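Local coordinates for putative major capsid protein (Cafeteriavirus-dependent mavirus, PDB 6G44), which probably forms the double jelly-roll building block of the virophage capsid shell, assembling as trimers, at residues K99-N104 with V202-V207. Residues are numbered along the deposited sequence; the frame is centred on the assembly and turned at random. Where two conformers were deposited one is given.
Sequences KSFPVN and VDEALV
Inside the N-terminal jelly-roll of this double jelly-roll capsid protein, the short helical turn at 102-104 packs on the end of strand 195-205, and Glu-204 reaches from the strand to the N-H groups of Val-103 and Asn-104. Glu-204 CG lies anti to the backbone N (chi1 -180°) and the chain runs on extended, so the carboxylate arrives beside those two backbone donors. Glu-204 OE2 takes two hydrogen bonds from one residue: Asn-104 N at 3.0 Å, from above the carboxylate plane, and Asn-104 ND2 at 2.8 Å, on the anti lone pair. Glu-204 OE1 receives a weak hydrogen bond from Val-103 N, 3.3 Å long; it also hydrogen-bonds to Ser-143 OG. N-H donors gathered on a buried carboxylate would probably favour its ionised form. Beside the acid, Val-103 CG2 rests on Glu-204 CB and, 3.9 Å away, on Val-202 CG1; Leu-75 and Val-77 of the adjoining strand 74-84 also touch Val-103. Asn-104 bridges onward to where the strand gives way to loop, its amide turned 34° from the carboxylate plane. Asn-104 ND2 donates to Ala-205 O at 2.8 Å, nearly along the C=O axis, while Asn-104 OD1 accepts Val-207 N at 2.9 Å from above the carbonyl plane.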
loop_
_atom_site.group_PDB
_atom_site.type_symbol
_atom_site.label_atom_id
_atom_site.label_comp_id
_atom_site.label_asym_id
_atom_site.label_seq_id
_atom_site.Cartn_x
_atom_site.Cartn_y
_atom_site.Cartn_z
ATOM N N LYS C 99 -22.877 -3.966 -3.513
ATOM C CA LYS C 99 -22.610 -3.003 -2.442
ATOM C C LYS C 99 -21.510 -3.532 -1.532
ATOM O O LYS C 99 -21.180 -4.724 -1.584
ATOM C CB LYS C 99 -23.900 -2.665 -1.683
ATOM C CG LYS C 99 -24.900 -1.920 -2.567
ATOM C CD LYS C 99 -26.092 -1.423 -1.785
ATOM C CE LYS C 99 -27.051 -0.640 -2.661
ATOM N NZ LYS C 99 -28.159 -0.092 -1.853
ATOM N N SER C 100 -20.905 -2.644 -0.736
ATOM C CA SER C 100 -19.848 -3.017 0.209
ATOM C C SER C 100 -20.359 -4.034 1.239
ATOM O O SER C 100 -21.383 -3.799 1.860
ATOM C CB SER C 100 -19.341 -1.753 0.920
ATOM O OG SER C 100 -18.921 -0.776 -0.036
ATOM N N PHE C 101 -19.638 -5.120 1.439
ATOM C CA PHE C 101 -19.975 -6.131 2.470
ATOM C C PHE C 101 -21.419 -6.626 2.307
ATOM O O PHE C 101 -22.234 -6.506 3.226
ATOM C CB PHE C 101 -19.692 -5.624 3.894
ATOM C CG PHE C 101 -18.323 -5.019 4.016
ATOM C CD1 PHE C 101 -17.248 -5.845 4.177
ATOM C CD2 PHE C 101 -18.118 -3.658 3.854
ATOM C CE1 PHE C 101 -15.969 -5.351 4.201
ATOM C CE2 PHE C 101 -16.821 -3.145 3.858
ATOM C CZ PHE C 101 -15.750 -3.996 4.027
ATOM N N PRO C 102 -21.711 -7.159 1.122
ATOM C CA PRO C 102 -23.138 -7.447 0.813
ATOM C C PRO C 102 -23.765 -8.533 1.668
ATOM O O PRO C 102 -24.992 -8.520 1.853
ATOM C CB PRO C 102 -23.102 -7.853 -0.655
ATOM C CG PRO C 102 -21.722 -8.406 -0.843
ATOM C CD PRO C 102 -20.830 -7.534 0.002
ATOM N N VAL C 103 -22.973 -9.456 2.186
ATOM C CA VAL C 103 -23.514 -10.483 3.085
ATOM C C VAL C 103 -23.883 -9.860 4.404
ATOM O O VAL C 103 -25.019 -10.009 4.863
ATOM C CB VAL C 103 -22.586 -11.690 3.243
ATOM C CG1 VAL C 103 -23.051 -12.643 4.350
ATOM C CG2 VAL C 103 -22.439 -12.400 1.909
ATOM N N ASN C 104 -22.965 -9.155 5.057
ATOM C CA ASN C 104 -23.300 -8.574 6.366
ATOM C C ASN C 104 -24.343 -7.444 6.268
ATOM O O ASN C 104 -25.153 -7.274 7.196
ATOM C CB ASN C 104 -22.030 -8.165 7.123
ATOM C CG ASN C 104 -21.280 -9.365 7.624
ATOM O OD1 ASN C 104 -21.654 -9.954 8.633
ATOM N ND2 ASN C 104 -20.181 -9.734 6.925
ATOM N N VAL C 202 -20.742 -15.205 -3.455
ATOM C CA VAL C 202 -19.925 -14.391 -2.503
ATOM C C VAL C 202 -19.673 -15.202 -1.248
ATOM O O VAL C 202 -20.634 -15.748 -0.667
ATOM C CB VAL C 202 -20.638 -13.083 -2.114
ATOM C CG1 VAL C 202 -19.873 -12.323 -1.031
ATOM C CG2 VAL C 202 -20.852 -12.230 -3.351
ATOM N N ASP C 203 -18.415 -15.251 -0.795
ATOM C CA ASP C 203 -17.986 -15.969 0.428
ATOM C C ASP C 203 -17.414 -14.889 1.359
ATOM O O ASP C 203 -16.295 -14.406 1.112
ATOM C CB ASP C 203 -16.937 -17.034 0.047
ATOM C CG ASP C 203 -16.429 -17.873 1.212
ATOM O OD1 ASP C 203 -16.498 -17.425 2.363
ATOM O OD2 ASP C 203 -15.910 -19.015 0.959
ATOM N N GLU C 204 -18.147 -14.534 2.403
ATOM C CA GLU C 204 -17.840 -13.389 3.284
ATOM C C GLU C 204 -17.863 -13.833 4.758
ATOM O O GLU C 204 -18.735 -14.613 5.170
ATOM C CB GLU C 204 -18.881 -12.289 3.023
ATOM C CG GLU C 204 -18.723 -11.014 3.835
ATOM C CD GLU C 204 -19.568 -9.862 3.312
ATOM O OE1 GLU C 204 -19.652 -9.701 2.069
ATOM O OE2 GLU C 204 -20.148 -9.123 4.150
ATOM N N ALA C 205 -16.896 -13.389 5.564
ATOM C CA ALA C 205 -16.878 -13.683 6.983
ATOM C C ALA C 205 -18.114 -13.098 7.661
ATOM O O ALA C 205 -18.483 -11.942 7.386
ATOM C CB ALA C 205 -15.618 -13.122 7.623
ATOM N N LEU C 206 -18.749 -13.870 8.543
ATOM C CA LEU C 206 -19.857 -13.341 9.337
ATOM C C LEU C 206 -19.352 -12.428 10.442
ATOM O O LEU C 206 -18.502 -12.859 11.228
ATOM C CB LEU C 206 -20.628 -14.499 9.970
ATOM C CG LEU C 206 -21.816 -14.130 10.858
ATOM C CD1 LEU C 206 -22.855 -13.287 10.157
ATOM C CD2 LEU C 206 -22.452 -15.417 11.395
ATOM N N VAL C 207 -19.904 -11.201 10.530
ATOM C CA VAL C 207 -19.574 -10.236 11.574
ATOM C C VAL C 207 -20.678 -10.269 12.620
ATOM O O VAL C 207 -21.684 -9.552 12.532
ATOM C CB VAL C 207 -19.406 -8.832 10.962
ATOM C CG1 VAL C 207 -19.123 -7.772 12.011
ATOM C CG2 VAL C 207 -18.292 -8.885 9.925
#